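PDB 4R4X: pngf-ii from Elizabethkingia meningoseptica, which probably removes N-linked glycans from glycoproteins, acting as a peptide:N-glycosidase related to PNGase F. Local coordinates for residues I297-G309 and H323-L335. Residues are numbered along the deposited sequence; the frame is centred on the assembly and turned at random.
Sequences IELMRFFTPFGIG and HNNTPYRQDITEL
Two antiparallel sheets face each other in the beta-sandwich of this PNGase F-like domain, and Met-300, Phe-302 and Tyr-328 meet in the core between them. Strands 300-303 and 326-331 run at 156° with their axes 8.3 Å apart, and side chains rather than backbone bonds join them. Phe-302 CB, directed by the backbone toward the other strand, lies over one face of the Tyr-328 ring, 4.0 Å from its centroid. Chi1 of 67° then swings the Phe-302 ring until its CD2 comes 3.6 Å from Tyr-328 CZ, over the same face and offset toward the rim, in an edge-to-face pair with planes inclined at 50°. At the far end of the tyrosine, Tyr-328 OH donates to Phe-303 O at 2.9 Å, approaching from above the carbonyl plane, so the ring is held at its hydroxyl as well as by its face. The bent selenomethionine Met-300 crosses Tyr-328 at about a right angle; SE lies 3.5 Å from Tyr-328 CB and 5.2 Å from the ring centroid, the latter an oblique Met-aromatic contact. Toward one end, Leu-299 CD2 packs 3.6 Å from Leu-335 CD1; toward the other, the CG corner of the Pro-305 ring lies 3.3 Å from Thr-326 OG1, a hydroxyl hydrogen-bonded to Gln-238. Leu-299 and Met-300 form a classic beta bulge opposite Val-251. Strand 297-303 lies between strands 248-253 and 493-504, whereas strand 326-331 borders the facing sheet beside strand 231-240, whose Leu-236 also touches Tyr-328.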
loop_
_atom_site.group_PDB
_atom_site.type_symbol
_atom_site.label_atom_id
_atom_site.label_comp_id
_atom_site.label_asym_id
_atom_site.label_seq_id
_atom_site.Cartn_x
_atom_site.Cartn_y
_atom_site.Cartn_z
ATOM N N ILE A 297 -2.873 13.482 13.104
ATOM C CA ILE A 297 -2.654 12.034 13.102
ATOM C C ILE A 297 -1.506 11.708 12.159
ATOM O O ILE A 297 -1.518 12.120 10.966
ATOM C CB ILE A 297 -3.925 11.307 12.688
ATOM C CG1 ILE A 297 -4.952 11.448 13.822
ATOM C CG2 ILE A 297 -3.709 9.816 12.359
ATOM C CD1 ILE A 297 -6.289 10.891 13.469
ATOM N N GLU A 298 -0.546 10.951 12.687
ATOM C CA GLU A 298 0.554 10.388 11.880
ATOM C C GLU A 298 0.104 9.124 11.162
ATOM O O GLU A 298 -0.142 8.085 11.806
ATOM C CB GLU A 298 1.743 10.022 12.773
ATOM C CG GLU A 298 2.267 11.159 13.567
ATOM C CD GLU A 298 3.425 10.785 14.464
ATOM O OE1 GLU A 298 3.345 9.761 15.181
ATOM O OE2 GLU A 298 4.420 11.531 14.460
ATOM N N LEU A 299 -0.057 9.177 9.844
ATOM C CA LEU A 299 -0.309 7.929 9.099
ATOM C C LEU A 299 0.906 7.004 9.166
ATOM O O LEU A 299 0.751 5.800 9.328
ATOM C CB LEU A 299 -0.635 8.195 7.628
ATOM C CG LEU A 299 -1.855 9.051 7.305
ATOM C CD1 LEU A 299 -2.133 8.966 5.797
ATOM C CD2 LEU A 299 -3.078 8.572 8.106
HETATM N N MSE A 300 2.097 7.582 9.052
HETATM C CA MSE A 300 3.363 6.827 8.948
HETATM C C MSE A 300 4.468 7.710 9.460
HETATM O O MSE A 300 4.653 8.810 8.960
HETATM C CB MSE A 300 3.667 6.453 7.481
HETATM C CG MSE A 300 5.036 5.786 7.273
HETATM SE SE MSE A 300 5.796 6.146 5.477
HETATM C CE MSE A 300 4.164 5.985 4.391
ATOM N N ARG A 301 5.211 7.244 10.472
ATOM C CA ARG A 301 6.409 7.906 10.948
ATOM C C ARG A 301 7.588 7.175 10.322
ATOM O O ARG A 301 7.667 5.932 10.388
ATOM C CB ARG A 301 6.488 7.865 12.486
ATOM C CG ARG A 301 7.824 8.315 13.087
ATOM C CD ARG A 301 7.826 9.676 13.755
ATOM N NE ARG A 301 6.748 9.866 14.728
ATOM C CZ ARG A 301 6.770 9.597 16.038
ATOM N NH1 ARG A 301 7.833 9.076 16.639
ATOM N NH2 ARG A 301 5.670 9.820 16.761
ATOM N N PHE A 302 8.477 7.932 9.670
ATOM C CA PHE A 302 9.604 7.346 8.961
ATOM C C PHE A 302 10.837 8.211 9.151
ATOM O O PHE A 302 10.752 9.386 9.542
ATOM C CB PHE A 302 9.306 7.132 7.455
ATOM C CG PHE A 302 9.148 8.409 6.659
ATOM C CD1 PHE A 302 7.929 9.096 6.639
ATOM C CD2 PHE A 302 10.207 8.922 5.904
ATOM C CE1 PHE A 302 7.785 10.276 5.917
ATOM C CE2 PHE A 302 10.067 10.108 5.179
ATOM C CZ PHE A 302 8.858 10.786 5.179
ATOM N N PHE A 303 11.996 7.618 8.883
ATOM C CA PHE A 303 13.236 8.356 8.963
ATOM C C PHE A 303 13.969 8.200 7.662
ATOM O O PHE A 303 14.103 7.088 7.175
ATOM C CB PHE A 303 14.033 7.873 10.157
ATOM C CG PHE A 303 13.370 8.225 11.447
ATOM C CD1 PHE A 303 12.354 7.435 11.946
ATOM C CD2 PHE A 303 13.655 9.427 12.063
ATOM C CE1 PHE A 303 11.646 7.807 13.082
ATOM C CE2 PHE A 303 12.983 9.797 13.226
ATOM C CZ PHE A 303 11.955 8.996 13.723
ATOM N N THR A 304 14.433 9.305 7.090
ATOM C CA THR A 304 15.220 9.217 5.844
ATOM C C THR A 304 16.576 8.593 6.122
ATOM O O THR A 304 17.130 8.714 7.225
ATOM C CB THR A 304 15.429 10.557 5.103
ATOM O OG1 THR A 304 16.385 11.372 5.801
ATOM C CG2 THR A 304 14.138 11.304 4.917
ATOM N N PRO A 305 17.108 7.879 5.132
ATOM C CA PRO A 305 18.462 7.447 5.260
ATOM C C PRO A 305 19.405 8.634 5.039
ATOM O O PRO A 305 18.943 9.734 4.811
ATOM C CB PRO A 305 18.563 6.366 4.188
ATOM C CG PRO A 305 17.670 6.848 3.110
ATOM C CD PRO A 305 16.534 7.511 3.825
ATOM N N PHE A 306 20.703 8.420 5.189
ATOM C CA PHE A 306 21.691 9.455 4.934
ATOM C C PHE A 306 21.987 9.597 3.434
ATOM O O PHE A 306 22.711 8.785 2.864
ATOM C CB PHE A 306 22.982 9.101 5.629
ATOM C CG PHE A 306 22.956 9.208 7.130
ATOM C CD1 PHE A 306 23.329 10.390 7.766
ATOM C CD2 PHE A 306 22.674 8.104 7.909
ATOM C CE1 PHE A 306 23.395 10.460 9.153
ATOM C CE2 PHE A 306 22.710 8.177 9.286
ATOM C CZ PHE A 306 23.069 9.352 9.911
ATOM N N GLY A 307 21.380 10.588 2.803
ATOM C CA GLY A 307 21.767 11.076 1.467
ATOM C C GLY A 307 21.559 10.191 0.258
ATOM O O GLY A 307 22.313 10.276 -0.748
ATOM N N ILE A 308 20.531 9.363 0.309
ATOM C CA ILE A 308 20.308 8.397 -0.762
ATOM C C ILE A 308 20.008 9.039 -2.122
ATOM O O ILE A 308 19.249 10.006 -2.237
ATOM C CB ILE A 308 19.205 7.391 -0.409
ATOM C CG1 ILE A 308 19.308 6.162 -1.322
ATOM C CG2 ILE A 308 17.817 8.034 -0.520
ATOM C CD1 ILE A 308 18.414 5.031 -0.894
ATOM N N GLY A 309 20.643 8.487 -3.141
ATOM C CA GLY A 309 20.487 8.967 -4.491
ATOM C C GLY A 309 21.515 10.027 -4.764
ATOM O O GLY A 309 22.479 9.777 -5.488
ATOM N N HIS A 323 21.520 1.789 -2.909
ATOM C CA HIS A 323 20.207 1.816 -3.523
ATOM C C HIS A 323 19.888 3.217 -4.013
ATOM O O HIS A 323 20.514 4.187 -3.592
ATOM C CB HIS A 323 19.139 1.370 -2.532
ATOM C CG HIS A 323 19.318 -0.023 -2.062
ATOM N ND1 HIS A 323 19.520 -1.077 -2.929
ATOM C CD2 HIS A 323 19.349 -0.543 -0.815
ATOM C CE1 HIS A 323 19.646 -2.192 -2.226
ATOM N NE2 HIS A 323 19.520 -1.896 -0.945
ATOM N N ASN A 324 18.909 3.303 -4.900
ATOM C CA ASN A 324 18.557 4.573 -5.568
ATOM C C ASN A 324 17.549 5.442 -4.854
ATOM O O ASN A 324 17.568 6.679 -4.988
ATOM C CB ASN A 324 18.083 4.266 -6.996
ATOM C CG ASN A 324 19.223 3.727 -7.857
ATOM O OD1 ASN A 324 20.360 4.148 -7.701
ATOM N ND2 ASN A 324 18.931 2.797 -8.742
ATOM N N ASN A 325 16.646 4.807 -4.120
ATOM C CA ASN A 325 15.642 5.534 -3.346
ATOM C C ASN A 325 15.075 4.617 -2.246
ATOM O O ASN A 325 15.371 3.418 -2.219
ATOM C CB ASN A 325 14.533 6.063 -4.266
ATOM C CG ASN A 325 13.821 4.951 -5.006
ATOM O OD1 ASN A 325 13.161 4.125 -4.406
ATOM N ND2 ASN A 325 13.971 4.923 -6.322
ATOM N N THR A 326 14.296 5.201 -1.341
ATOM C CA THR A 326 13.789 4.499 -0.189
ATOM C C THR A 326 12.293 4.394 -0.294
ATOM O O THR A 326 11.635 5.415 -0.439
ATOM C CB THR A 326 14.039 5.228 1.125
ATOM O OG1 THR A 326 15.295 5.907 1.070
ATOM C CG2 THR A 326 13.986 4.233 2.281
ATOM N N PRO A 327 11.757 3.164 -0.230
ATOM C CA PRO A 327 10.327 2.974 -0.173
ATOM C C PRO A 327 9.856 2.711 1.253
ATOM O O PRO A 327 10.548 2.029 2.021
ATOM C CB PRO A 327 10.131 1.731 -1.004
ATOM C CG PRO A 327 11.364 0.909 -0.714
ATOM C CD PRO A 327 12.458 1.876 -0.365
ATOM N N TYR A 328 8.687 3.260 1.570
ATOM C CA TYR A 328 8.030 3.060 2.848
ATOM C C TYR A 328 6.551 2.798 2.597
ATOM O O TYR A 328 5.874 3.604 1.953
ATOM C CB TYR A 328 8.140 4.297 3.727
ATOM C CG TYR A 328 9.511 4.925 3.905
ATOM C CD1 TYR A 328 10.005 5.824 2.971
ATOM C CD2 TYR A 328 10.279 4.674 5.049
ATOM C CE1 TYR A 328 11.225 6.460 3.158
ATOM C CE2 TYR A 328 11.512 5.291 5.233
ATOM C CZ TYR A 328 11.974 6.183 4.282
ATOM O OH TYR A 328 13.178 6.838 4.447
ATOM N N ARG A 329 6.034 1.702 3.127
ATOM C CA ARG A 329 4.622 1.418 2.971
ATOM C C ARG A 329 4.068 0.867 4.271
ATOM O O ARG A 329 4.589 -0.118 4.821
ATOM C CB ARG A 329 4.377 0.440 1.816
ATOM C CG ARG A 329 2.900 0.295 1.414
ATOM C CD ARG A 329 2.712 -0.645 0.220
ATOM N NE ARG A 329 1.367 -0.566 -0.381
ATOM C CZ ARG A 329 0.841 -1.474 -1.205
ATOM N NH1 ARG A 329 1.512 -2.578 -1.523
ATOM N NH2 ARG A 329 -0.388 -1.302 -1.710
ATOM N N GLN A 330 2.994 1.497 4.735
ATOM C CA GLN A 330 2.342 1.115 5.979
ATOM C C GLN A 330 0.845 0.802 5.782
ATOM O O GLN A 330 0.119 1.524 5.080
ATOM C CB GLN A 330 2.462 2.244 6.986
ATOM C CG GLN A 330 1.843 1.886 8.345
ATOM C CD GLN A 330 2.402 2.665 9.502
ATOM O OE1 GLN A 330 1.672 3.119 10.416
ATOM N NE2 GLN A 330 3.671 2.826 9.501
ATOM N N ASP A 331 0.414 -0.269 6.419
ATOM C CA ASP A 331 -1.000 -0.657 6.533
ATOM C C ASP A 331 -1.640 0.315 7.515
ATOM O O ASP A 331 -1.181 0.446 8.641
ATOM C CB ASP A 331 -1.036 -2.079 7.044
ATOM C CG ASP A 331 -2.449 -2.661 7.190
ATOM O OD1 ASP A 331 -3.460 -1.915 7.126
ATOM O OD2 ASP A 331 -2.509 -3.893 7.401
ATOM N N ILE A 332 -2.672 1.021 7.083
ATOM C CA ILE A 332 -3.365 1.973 7.947
ATOM C C ILE A 332 -4.873 1.658 8.052
ATOM O O ILE A 332 -5.682 2.561 8.290
ATOM C CB ILE A 332 -3.162 3.425 7.454
ATOM C CG1 ILE A 332 -3.446 3.557 5.963
ATOM C CG2 ILE A 332 -1.749 3.905 7.743
ATOM C CD1 ILE A 332 -3.520 5.017 5.529
ATOM N N THR A 333 -5.219 0.384 7.938
ATOM C CA THR A 333 -6.629 -0.104 7.892
ATOM C C THR A 333 -7.442 0.365 9.093
ATOM O O THR A 333 -8.606 0.761 8.946
ATOM C CB THR A 333 -6.649 -1.654 7.754
ATOM O OG1 THR A 333 -6.043 -2.009 6.500
ATOM C CG2 THR A 333 -8.065 -2.226 7.827
ATOM N N GLU A 334 -6.811 0.401 10.267
ATOM C CA GLU A 334 -7.467 0.893 11.483
ATOM C C GLU A 334 -7.880 2.392 11.484
ATOM O O GLU A 334 -8.669 2.816 12.340
ATOM C CB GLU A 334 -6.601 0.565 12.740
ATOM C CG GLU A 334 -5.452 1.521 13.049
ATOM C CD GLU A 334 -4.173 1.278 12.249
ATOM O OE1 GLU A 334 -4.219 0.604 11.200
ATOM O OE2 GLU A 334 -3.108 1.773 12.670
ATOM N N LEU A 335 -7.349 3.195 10.565
ATOM C CA LEU A 335 -7.741 4.608 10.479
ATOM C C LEU A 335 -8.882 4.864 9.489
ATOM O O LEU A 335 -9.260 6.021 9.239
ATOM C CB LEU A 335 -6.520 5.477 10.120
ATOM C CG LEU A 335 -5.353 5.392 11.108
ATOM C CD1 LEU A 335 -4.145 6.171 10.613
ATOM C CD2 LEU A 335 -5.813 5.884 12.478
#